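Long-range contact in group II chitinase (Ostrinia furnacalis, PDB 6JAV), which probably hydrolyses chitin internally as an endochitinase of glycoside hydrolase family 18, the chain being one catalytic domain of a much longer chitin-binding protein: residues V170-P184 / Y224-G238. Numbering follows the deposited sequence.
Sequences VSPNKMVIDAGYDVP and YFNANYTIHYWMEKG. With NAG (2-acetamido-2-deoxy-beta-D-glucopyranose), chain C.
Trp-234 slots its indole between Ile-177 and Val-170 where, within the family 18 TIM barrel, the loop and helix 174-180 after strand 165-170 pack against helix 227-236, the two helix axes nearly parallel at 19°. Apolar contacts come first. Val-170 CG2 sits over one indole face toward the rim, 3.3 Å from Trp-234 CZ2, and Ile-177 CG2 lies over the rim of the opposite face, while Tyr-181 leans obliquely on the six-membered ring and Val-183 CG2 meets CZ3. Farther out, Met-175 SD makes an oblique Met-aromatic contact with Tyr-224.

Two hydrogen bonds tie the loop to helix 227-236, which carries N-linked NAG on Asn-228, away from the contact. Trp-234 NE1 donates to Ser-171 O (3.2 Å), which lies in the indole plane, and Thr-230 OG1 donates to a lone pair of Pro-172 O at 2.7 Å. Water 1 joins Pro-172 O and Lys-174 N to Tyr-224 O, just before that helix.

A salt-bridge network of Lys-174, Asp-178 and Lys-237 meets Tyr-233 OH. Lys-174, extended until its last bend (chi4 -61°), bridges through NZ to Asp-178 OD2 at 3.1 Å; Lys-237 NZ makes a second bridge, its hydrogen bond weak, to OD1. Between the lysines, Tyr-233 OH donates to the syn lone pair of Asp-178 OD1 at 2.5 Å, carboxylate and ring planes 61° apart.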
ATOM      1  N   VAL A 170       6.377  -3.307  -2.633  1.00  9.10           N
ATOM      2  CA  VAL A 170       7.542  -3.911  -1.990  1.00  8.11           C
ATOM      3  C   VAL A 170       7.687  -3.480  -0.525  1.00  8.98           C
ATOM      4  O   VAL A 170       7.219  -2.424  -0.095  1.00  9.11           O
ATOM      5  CB  VAL A 170       8.839  -3.582  -2.757  1.00  9.75           C
ATOM      6  CG1 VAL A 170       8.766  -4.100  -4.207  1.00 10.19           C
ATOM      7  CG2 VAL A 170       9.115  -2.082  -2.714  1.00 10.15           C
ATOM      8  N   SER A 171       8.395  -4.322   0.244  1.00  9.08           N
ATOM      9  CA  SER A 171       8.588  -4.113   1.668  1.00  8.72           C
ATOM     10  C   SER A 171       9.402  -2.851   1.966  1.00 10.14           C
ATOM     11  O   SER A 171      10.314  -2.498   1.215  1.00  9.82           O
ATOM     12  CB  SER A 171       9.377  -5.300   2.226  1.00  9.67           C
ATOM     13  OG  SER A 171       9.692  -5.088   3.605  1.00 10.69           O
ATOM     14  N   PRO A 172       9.133  -2.195   3.095  1.00  9.27           N
ATOM     15  CA  PRO A 172       9.998  -1.108   3.575  1.00 10.03           C
ATOM     16  C   PRO A 172      11.063  -1.564   4.563  1.00  9.57           C
ATOM     17  O   PRO A 172      11.829  -0.714   5.036  1.00 12.35           O
ATOM     18  CB  PRO A 172       8.976  -0.219   4.314  1.00 10.58           C
ATOM     19  CG  PRO A 172       8.085  -1.233   5.008  1.00  9.65           C
ATOM     20  CD  PRO A 172       7.931  -2.349   3.954  1.00 10.17           C
ATOM     21  N   ASN A 173      11.101  -2.855   4.892  1.00 10.63           N
ATOM     22  CA  ASN A 173      11.899  -3.391   5.998  1.00 10.72           C
ATOM     23  C   ASN A 173      13.263  -3.820   5.458  1.00 12.44           C
ATOM     24  O   ASN A 173      13.334  -4.671   4.574  1.00 11.52           O
ATOM     25  CB  ASN A 173      11.127  -4.586   6.551  1.00 11.60           C
ATOM     26  CG  ASN A 173      11.830  -5.312   7.677  1.00 17.93           C
ATOM     27  OD1 ASN A 173      12.989  -5.686   7.568  1.00 17.74           O
ATOM     28  ND2 ASN A 173      11.070  -5.638   8.713  1.00 23.47           N
ATOM     29  N   LYS A 174      14.335  -3.233   6.008  1.00 11.22           N
ATOM     30  CA  LYS A 174      15.704  -3.511   5.562  1.00 12.35           C
ATOM     31  C   LYS A 174      15.990  -5.008   5.420  1.00 11.26           C
ATOM     32  O   LYS A 174      16.551  -5.439   4.407  1.00 12.05           O
ATOM     33  CB  LYS A 174      16.707  -2.883   6.548  1.00 12.77           C
ATOM     34  CG  LYS A 174      18.156  -3.109   6.134  1.00 16.69           C
ATOM     35  CD  LYS A 174      19.114  -2.577   7.207  1.00 17.04           C
ATOM     36  CE  LYS A 174      20.552  -2.511   6.652  1.00 22.40           C
ATOM     37  NZ  LYS A 174      21.069  -3.843   6.230  1.00 22.25           N
ATOM     38  N   MET A 175      15.623  -5.813   6.423  1.00 12.08           N
ATOM     39  CA  MET A 175      15.930  -7.248   6.383  1.00 12.76           C
ATOM     40  C   MET A 175      15.189  -7.961   5.257  1.00 13.35           C
ATOM     41  O   MET A 175      15.750  -8.849   4.599  1.00 13.61           O
ATOM     42  CB  MET A 175      15.580  -7.905   7.716  1.00 15.48           C
ATOM     43  CG  MET A 175      16.630  -7.693   8.788  1.00 26.43           C
ATOM     44  SD  MET A 175      16.520  -6.018   9.417  1.00 39.25           S
ATOM     45  CE  MET A 175      18.209  -5.490   9.175  1.00 32.63           C
ATOM     46  N   VAL A 176      13.917  -7.599   5.041  1.00 11.96           N
ATOM     47  CA  VAL A 176      13.138  -8.193   3.955  1.00 11.58           C
ATOM     48  C   VAL A 176      13.680  -7.756   2.608  1.00 11.74           C
ATOM     49  O   VAL A 176      13.772  -8.559   1.682  1.00 12.21           O
ATOM     50  CB  VAL A 176      11.646  -7.834   4.115  1.00 11.34           C
ATOM     51  CG1 VAL A 176      10.853  -8.402   2.946  1.00 11.72           C
ATOM     52  CG2 VAL A 176      11.131  -8.382   5.443  1.00 13.60           C
ATOM     53  N   ILE A 177      14.015  -6.476   2.466  1.00 11.25           N
ATOM     54  CA  ILE A 177      14.596  -5.988   1.225  1.00  9.15           C
ATOM     55  C   ILE A 177      15.857  -6.779   0.899  1.00 11.09           C
ATOM     56  O   ILE A 177      16.056  -7.236  -0.233  1.00 14.01           O
ATOM     57  CB  ILE A 177      14.882  -4.478   1.334  1.00 11.44           C
ATOM     58  CG1 ILE A 177      13.579  -3.646   1.494  1.00 10.67           C
ATOM     59  CG2 ILE A 177      15.669  -3.990   0.123  1.00 12.68           C
ATOM     60  CD1 ILE A 177      13.865  -2.245   2.069  1.00 12.43           C
ATOM     61  N   ASP A 178      16.731  -6.932   1.902  1.00 12.49           N
ATOM     62  CA  ASP A 178      17.993  -7.634   1.693  1.00 13.77           C
ATOM     63  C   ASP A 178      17.756  -9.087   1.294  1.00 13.75           C
ATOM     64  O   ASP A 178      18.486  -9.634   0.453  1.00 18.13           O
ATOM     65  CB  ASP A 178      18.809  -7.594   2.983  1.00 12.44           C
ATOM     66  CG  ASP A 178      19.459  -6.237   3.253  1.00 13.00           C
ATOM     67  OD1 ASP A 178      19.524  -5.374   2.335  1.00 15.93           O
ATOM     68  OD2 ASP A 178      19.957  -6.070   4.411  1.00 15.45           O
ATOM     69  N   ALA A 179      16.749  -9.734   1.888  1.00 12.84           N
ATOM     70  CA  ALA A 179      16.539 -11.161   1.673  1.00 13.07           C
ATOM     71  C   ALA A 179      15.771 -11.471   0.401  1.00 12.90           C
ATOM     72  O   ALA A 179      16.023 -12.511  -0.219  1.00 14.16           O
ATOM     73  CB  ALA A 179      15.768 -11.777   2.840  1.00 12.61           C
ATOM     74  N   GLY A 180      14.846 -10.609  -0.015  1.00 12.00           N
ATOM     75  CA  GLY A 180      13.889 -11.012  -1.025  1.00 13.31           C
ATOM     76  C   GLY A 180      14.074 -10.394  -2.388  1.00 11.22           C
ATOM     77  O   GLY A 180      13.517 -10.913  -3.354  1.00 11.71           O
ATOM     78  N   TYR A 181      14.808  -9.277  -2.503  1.00 10.91           N
ATOM     79  CA  TYR A 181      14.785  -8.501  -3.730  1.00 10.50           C
ATOM     80  C   TYR A 181      16.161  -8.389  -4.366  1.00 12.47           C
ATOM     81  O   TYR A 181      17.099  -7.903  -3.728  1.00 13.87           O
ATOM     82  CB  TYR A 181      14.250  -7.094  -3.472  1.00 10.95           C
ATOM     83  CG  TYR A 181      12.834  -7.069  -2.938  1.00  9.74           C
ATOM     84  CD1 TYR A 181      11.769  -7.623  -3.644  1.00 11.33           C
ATOM     85  CD2 TYR A 181      12.561  -6.422  -1.758  1.00 14.97           C
ATOM     86  CE1 TYR A 181      10.458  -7.572  -3.130  1.00 11.81           C
ATOM     87  CE2 TYR A 181      11.284  -6.371  -1.243  1.00 16.06           C
ATOM     88  CZ  TYR A 181      10.240  -6.949  -1.932  1.00 12.19           C
ATOM     89  OH  TYR A 181       8.978  -6.850  -1.363  1.00 11.51           O
ATOM     90  N   ASP A 182      16.243  -8.746  -5.645  1.00 11.63           N
ATOM     91  CA  ASP A 182      17.410  -8.419  -6.470  1.00 12.37           C
ATOM     92  C   ASP A 182      17.116  -7.022  -6.997  1.00 11.45           C
ATOM     93  O   ASP A 182      16.486  -6.851  -8.045  1.00 13.33           O
ATOM     94  CB  ASP A 182      17.565  -9.437  -7.595  1.00 12.50           C
ATOM     95  CG  ASP A 182      18.835  -9.234  -8.406  1.00 24.69           C
ATOM     96  OD1 ASP A 182      19.348  -8.090  -8.476  1.00 19.19           O
ATOM     97  OD2 ASP A 182      19.304 -10.232  -8.998  1.00 23.24           O
ATOM     98  N   VAL A 183      17.543  -6.016  -6.232  1.00 12.18           N
ATOM     99  CA  VAL A 183      17.095  -4.643  -6.489  1.00 11.08           C
ATOM    100  C   VAL A 183      17.508  -4.143  -7.864  1.00 12.05           C
ATOM    101  O   VAL A 183      16.673  -3.533  -8.551  1.00 12.00           O
ATOM    102  CB  VAL A 183      17.493  -3.713  -5.318  1.00 11.21           C
ATOM    103  CG1 VAL A 183      17.116  -2.260  -5.640  1.00 12.80           C
ATOM    104  CG2 VAL A 183      16.788  -4.136  -4.036  1.00 10.75           C
ATOM    105  N   PRO A 184      18.750  -4.331  -8.328  1.00 12.16           N
ATOM    106  CA  PRO A 184      19.066  -3.839  -9.689  1.00 13.60           C
ATOM    107  C   PRO A 184      18.186  -4.426 -10.779  1.00 13.22           C
ATOM    108  O   PRO A 184      17.798  -3.706 -11.712  1.00 13.76           O
ATOM    109  CB  PRO A 184      20.558  -4.198  -9.865  1.00 13.52           C
ATOM    110  CG  PRO A 184      21.077  -4.169  -8.459  1.00 13.99           C
ATOM    111  CD  PRO A 184      19.954  -4.800  -7.624  1.00 15.60           C
ATOM    112  N   TYR A 224      16.173   2.058  11.337  1.00 15.91           N
ATOM    113  CA  TYR A 224      15.708   1.808   9.976  1.00 17.11           C
ATOM    114  C   TYR A 224      14.199   1.720   9.796  1.00 14.61           C
ATOM    115  O   TYR A 224      13.752   1.625   8.645  1.00 15.50           O
ATOM    116  CB  TYR A 224      16.403   0.599   9.338  1.00 21.51           C
ATOM    117  CG  TYR A 224      16.470  -0.632  10.170  1.00 23.49           C
ATOM    118  CD1 TYR A 224      15.381  -1.479  10.282  1.00 31.56           C
ATOM    119  CD2 TYR A 224      17.657  -0.992  10.794  1.00 27.27           C
ATOM    120  CE1 TYR A 224      15.453  -2.637  11.045  1.00 39.74           C
ATOM    121  CE2 TYR A 224      17.743  -2.133  11.554  1.00 33.11           C
ATOM    122  CZ  TYR A 224      16.635  -2.953  11.685  1.00 39.54           C
ATOM    123  OH  TYR A 224      16.708  -4.097  12.446  1.00 53.47           O
ATOM    124  N   PHE A 225      13.401   1.792  10.860  1.00 14.33           N
ATOM    125  CA  PHE A 225      11.942   1.724  10.709  1.00 14.42           C
ATOM    126  C   PHE A 225      11.336   3.115  10.523  1.00  9.93           C
ATOM    127  O   PHE A 225      10.523   3.593  11.321  1.00 13.46           O
ATOM    128  CB  PHE A 225      11.318   0.982  11.888  1.00 15.95           C
ATOM    129  CG  PHE A 225      11.392  -0.505  11.766  1.00 22.40           C
ATOM    130  CD1 PHE A 225      12.034  -1.095  10.684  1.00 31.85           C
ATOM    131  CD2 PHE A 225      10.803  -1.322  12.714  1.00 31.82           C
ATOM    132  CE1 PHE A 225      12.103  -2.477  10.567  1.00 39.37           C
ATOM    133  CE2 PHE A 225      10.870  -2.702  12.604  1.00 34.93           C
ATOM    134  CZ  PHE A 225      11.519  -3.281  11.537  1.00 33.61           C
ATOM    135  N   ASN A 226      11.718   3.762   9.426  1.00 11.55           N
ATOM    136  CA  ASN A 226      11.110   5.035   9.044  1.00 10.90           C
ATOM    137  C   ASN A 226      11.240   5.205   7.538  1.00 10.76           C
ATOM    138  O   ASN A 226      12.120   4.610   6.909  1.00 11.24           O
ATOM    139  CB  ASN A 226      11.736   6.204   9.815  1.00 11.81           C
ATOM    140  CG  ASN A 226      13.241   6.292   9.609  1.00 11.76           C
ATOM    141  OD1 ASN A 226      13.713   6.882   8.636  1.00 13.26           O
ATOM    142  ND2 ASN A 226      13.996   5.701  10.531  1.00 14.41           N
ATOM    143  N   ALA A 227      10.349   6.025   6.966  1.00  9.85           N
ATOM    144  CA  ALA A 227      10.272   6.139   5.510  1.00 11.68           C
ATOM    145  C   ALA A 227      11.541   6.733   4.919  1.00 10.73           C
ATOM    146  O   ALA A 227      11.970   6.341   3.830  1.00 10.96           O
ATOM    147  CB  ALA A 227       9.060   6.979   5.114  1.00 11.73           C
ATOM    148  N   ASN A 228      12.164   7.678   5.628  1.00 11.44           N
ATOM    149  CA  ASN A 228      13.386   8.294   5.120  1.00 10.98           C
ATOM    150  C   ASN A 228      14.497   7.258   4.938  1.00 11.12           C
ATOM    151  O   ASN A 228      15.161   7.212   3.886  1.00 11.88           O
ATOM    152  CB  ASN A 228      13.836   9.400   6.082  1.00 12.33           C
ATOM    153  CG  ASN A 228      15.101  10.036   5.630  1.00 11.83           C
ATOM    154  OD1 ASN A 228      15.196  10.517   4.520  1.00 14.43           O
ATOM    155  ND2 ASN A 228      16.100  10.023   6.500  1.00 18.09           N
ATOM    156  N   TYR A 229      14.697   6.394   5.936  1.00 10.92           N
ATOM    157  CA  TYR A 229      15.694   5.336   5.782  1.00 11.20           C
ATOM    158  C   TYR A 229      15.317   4.404   4.630  1.00 11.05           C
ATOM    159  O   TYR A 229      16.148   4.076   3.774  1.00 11.45           O
ATOM    160  CB  TYR A 229      15.837   4.527   7.077  1.00 12.48           C
ATOM    161  CG  TYR A 229      16.897   3.460   6.933  1.00 13.60           C
ATOM    162  CD1 TYR A 229      16.609   2.223   6.362  1.00 14.45           C
ATOM    163  CD2 TYR A 229      18.201   3.720   7.322  1.00 15.07           C
ATOM    164  CE1 TYR A 229      17.607   1.265   6.182  1.00 17.20           C
ATOM    165  CE2 TYR A 229      19.189   2.772   7.147  1.00 19.34           C
ATOM    166  CZ  TYR A 229      18.878   1.552   6.585  1.00 20.39           C
ATOM    167  OH  TYR A 229      19.869   0.595   6.410  1.00 26.24           O
ATOM    168  N   THR A 230      14.060   3.955   4.612  1.00 10.60           N
ATOM    169  CA  THR A 230      13.621   2.988   3.609  1.00 10.72           C
ATOM    170  C   THR A 230      13.830   3.508   2.191  1.00  9.02           C
ATOM    171  O   THR A 230      14.300   2.773   1.312  1.00 10.26           O
ATOM    172  CB  THR A 230      12.139   2.707   3.841  1.00  8.74           C
ATOM    173  OG1 THR A 230      11.971   2.001   5.073  1.00 10.31           O
ATOM    174  CG2 THR A 230      11.569   1.881   2.688  1.00 10.73           C
ATOM    175  N   ILE A 231      13.401   4.737   1.923  1.00  9.91           N
ATOM    176  CA  ILE A 231      13.496   5.261   0.566  1.00  9.90           C
ATOM    177  C   ILE A 231      14.954   5.422   0.158  1.00 11.45           C
ATOM    178  O   ILE A 231      15.354   5.045  -0.955  1.00 11.52           O
ATOM    179  CB  ILE A 231      12.689   6.574   0.453  1.00 10.06           C
ATOM    180  CG1 ILE A 231      11.184   6.327   0.675  1.00 12.76           C
ATOM    181  CG2 ILE A 231      12.981   7.268  -0.885  1.00 11.59           C
ATOM    182  CD1 ILE A 231      10.552   5.419  -0.358  1.00 13.11           C
ATOM    183  N   HIS A 232      15.785   5.935   1.070  1.00 11.46           N
ATOM    184  CA  HIS A 232      17.196   6.053   0.726  1.00 11.87           C
ATOM    185  C   HIS A 232      17.844   4.687   0.558  1.00 10.95           C
ATOM    186  O   HIS A 232      18.752   4.538  -0.267  1.00 13.07           O
ATOM    187  CB  HIS A 232      17.905   6.856   1.809  1.00 12.87           C
ATOM    188  CG  HIS A 232      17.761   8.336   1.652  1.00 13.70           C
ATOM    189  ND1 HIS A 232      16.870   9.092   2.386  1.00 14.68           N
ATOM    190  CD2 HIS A 232      18.415   9.207   0.846  1.00 18.51           C
ATOM    191  CE1 HIS A 232      16.970  10.362   2.028  1.00 14.64           C
ATOM    192  NE2 HIS A 232      17.908  10.461   1.102  1.00 18.62           N
ATOM    193  N   TYR A 233      17.369   3.675   1.280  1.00  9.78           N
ATOM    194  CA  TYR A 233      17.940   2.342   1.160  1.00 10.38           C
ATOM    195  C   TYR A 233      17.598   1.709  -0.185  1.00 10.51           C
ATOM    196  O   TYR A 233      18.467   1.118  -0.837  1.00 10.70           O
ATOM    197  CB  TYR A 233      17.459   1.475   2.314  1.00 11.42           C
ATOM    198  CG  TYR A 233      18.287   0.226   2.492  1.00 11.53           C
ATOM    199  CD1 TYR A 233      19.633   0.319   2.800  1.00 13.42           C
ATOM    200  CD2 TYR A 233      17.737  -1.025   2.354  1.00 10.73           C
ATOM    201  CE1 TYR A 233      20.406  -0.818   2.956  1.00 15.46           C
ATOM    202  CE2 TYR A 233      18.508  -2.180   2.522  1.00 13.36           C
ATOM    203  CZ  TYR A 233      19.837  -2.057   2.815  1.00 13.03           C
ATOM    204  OH  TYR A 233      20.605  -3.198   2.991  1.00 16.05           O
ATOM    205  N   TRP A 234      16.340   1.836  -0.644  1.00 10.12           N
ATOM    206  CA  TRP A 234      16.025   1.382  -2.003  1.00  9.71           C
ATOM    207  C   TRP A 234      16.933   2.044  -3.036  1.00 10.83           C
ATOM    208  O   TRP A 234      17.402   1.382  -3.974  1.00 11.31           O
ATOM    209  CB  TRP A 234      14.521   1.589  -2.319  1.00  9.61           C
ATOM    210  CG  TRP A 234      13.693   0.455  -1.823  1.00  8.32           C
ATOM    211  CD1 TRP A 234      13.045   0.358  -0.630  1.00  9.30           C
ATOM    212  CD2 TRP A 234      13.425  -0.762  -2.528  1.00  9.60           C
ATOM    213  NE1 TRP A 234      12.405  -0.874  -0.525  1.00 10.50           N
ATOM    214  CE2 TRP A 234      12.641  -1.579  -1.679  1.00  9.72           C
ATOM    215  CE3 TRP A 234      13.820  -1.260  -3.786  1.00 10.59           C
ATOM    216  CZ2 TRP A 234      12.231  -2.871  -2.046  1.00 10.25           C
ATOM    217  CZ3 TRP A 234      13.390  -2.533  -4.165  1.00 11.06           C
ATOM    218  CH2 TRP A 234      12.598  -3.327  -3.289  1.00 10.43           C
ATOM    219  N   MET A 235      17.210   3.339  -2.875  1.00  9.10           N
ATOM    220  CA  MET A 235      18.102   4.022  -3.814  1.00 11.84           C
ATOM    221  C   MET A 235      19.543   3.528  -3.674  1.00 10.79           C
ATOM    222  O   MET A 235      20.217   3.293  -4.690  1.00 13.67           O
ATOM    223  CB  MET A 235      17.987   5.535  -3.653  1.00 12.74           C
ATOM    224  CG  MET A 235      16.600   6.021  -4.109  1.00 12.24           C
ATOM    225  SD  MET A 235      16.494   7.800  -4.379  1.00 16.80           S
ATOM    226  CE  MET A 235      16.639   8.310  -2.700  1.00 16.53           C
ATOM    227  N   GLU A 236      20.010   3.339  -2.438  1.00 11.06           N
ATOM    228  CA  GLU A 236      21.375   2.837  -2.227  1.00 11.99           C
ATOM    229  C   GLU A 236      21.551   1.459  -2.856  1.00 13.06           C
ATOM    230  O   GLU A 236      22.623   1.138  -3.400  1.00 15.93           O
ATOM    231  CB  GLU A 236      21.654   2.790  -0.723  1.00 13.32           C
ATOM    232  CG  GLU A 236      22.999   2.187  -0.321  1.00 20.19           C
ATOM    233  CD  GLU A 236      23.121   1.968   1.195  1.00 32.73           C
ATOM    234  OE1 GLU A 236      22.521   2.741   1.979  1.00 33.36           O
ATOM    235  OE2 GLU A 236      23.811   1.011   1.601  1.00 39.21           O
ATOM    236  N   LYS A 237      20.494   0.640  -2.825  1.00 11.29           N
ATOM    237  CA  LYS A 237      20.545  -0.700  -3.399  1.00 12.73           C
ATOM    238  C   LYS A 237      20.475  -0.712  -4.919  1.00 12.78           C
ATOM    239  O   LYS A 237      20.589  -1.795  -5.516  1.00 12.68           O
ATOM    240  CB  LYS A 237      19.420  -1.572  -2.805  1.00 14.25           C
ATOM    241  CG  LYS A 237      19.590  -1.853  -1.317  1.00 15.97           C
ATOM    242  CD  LYS A 237      20.539  -2.998  -1.081  1.00 25.51           C
ATOM    243  CE  LYS A 237      19.776  -4.252  -0.772  1.00 29.22           C
ATOM    244  NZ  LYS A 237      20.673  -5.456  -0.627  1.00 23.42           N
ATOM    245  N   GLY A 238      20.258   0.438  -5.565  1.00 11.35           N
ATOM    246  CA  GLY A 238      20.293   0.533  -7.017  1.00 12.73           C
ATOM    247  C   GLY A 238      19.022   1.039  -7.679  1.00 11.49           C
ATOM    248  O   GLY A 238      18.906   0.979  -8.910  1.00 13.58           O
TER
HETATM  249  C1  NAG C2102      17.392  10.535   6.128  1.00 24.22           C
HETATM  250  C2  NAG C2102      18.067  11.237   7.298  1.00 22.95           C
HETATM  251  C3  NAG C2102      19.533  11.540   6.962  1.00 28.63           C
HETATM  252  C4  NAG C2102      20.245  10.277   6.485  1.00 39.40           C
HETATM  253  C5  NAG C2102      19.476   9.629   5.342  1.00 41.33           C
HETATM  254  C6  NAG C2102      20.074   8.314   4.879  1.00 32.43           C
HETATM  255  C7  NAG C2102      16.910  12.720   8.888  1.00 26.23           C
HETATM  256  C8  NAG C2102      17.263  11.724   9.944  1.00 32.23           C
HETATM  257  N2  NAG C2102      17.346  12.451   7.649  1.00 26.54           N
HETATM  258  O3  NAG C2102      20.176  12.008   8.142  1.00 36.10           O
HETATM  259  O4  NAG C2102      21.574  10.564   6.061  1.00 43.06           O
HETATM  260  O5  NAG C2102      18.134   9.363   5.774  1.00 26.87           O
HETATM  261  O6  NAG C2102      19.818   7.224   5.761  1.00 31.71           O
HETATM  262  O7  NAG C2102      16.286  13.739   9.148  1.00 40.77           O
HETATM  263  O   HOH W   1      13.807  -0.544   7.042  1.00 17.13           O
HETATM  264  O   HOH W   2      18.659  -7.050  -1.672  1.00 24.26           O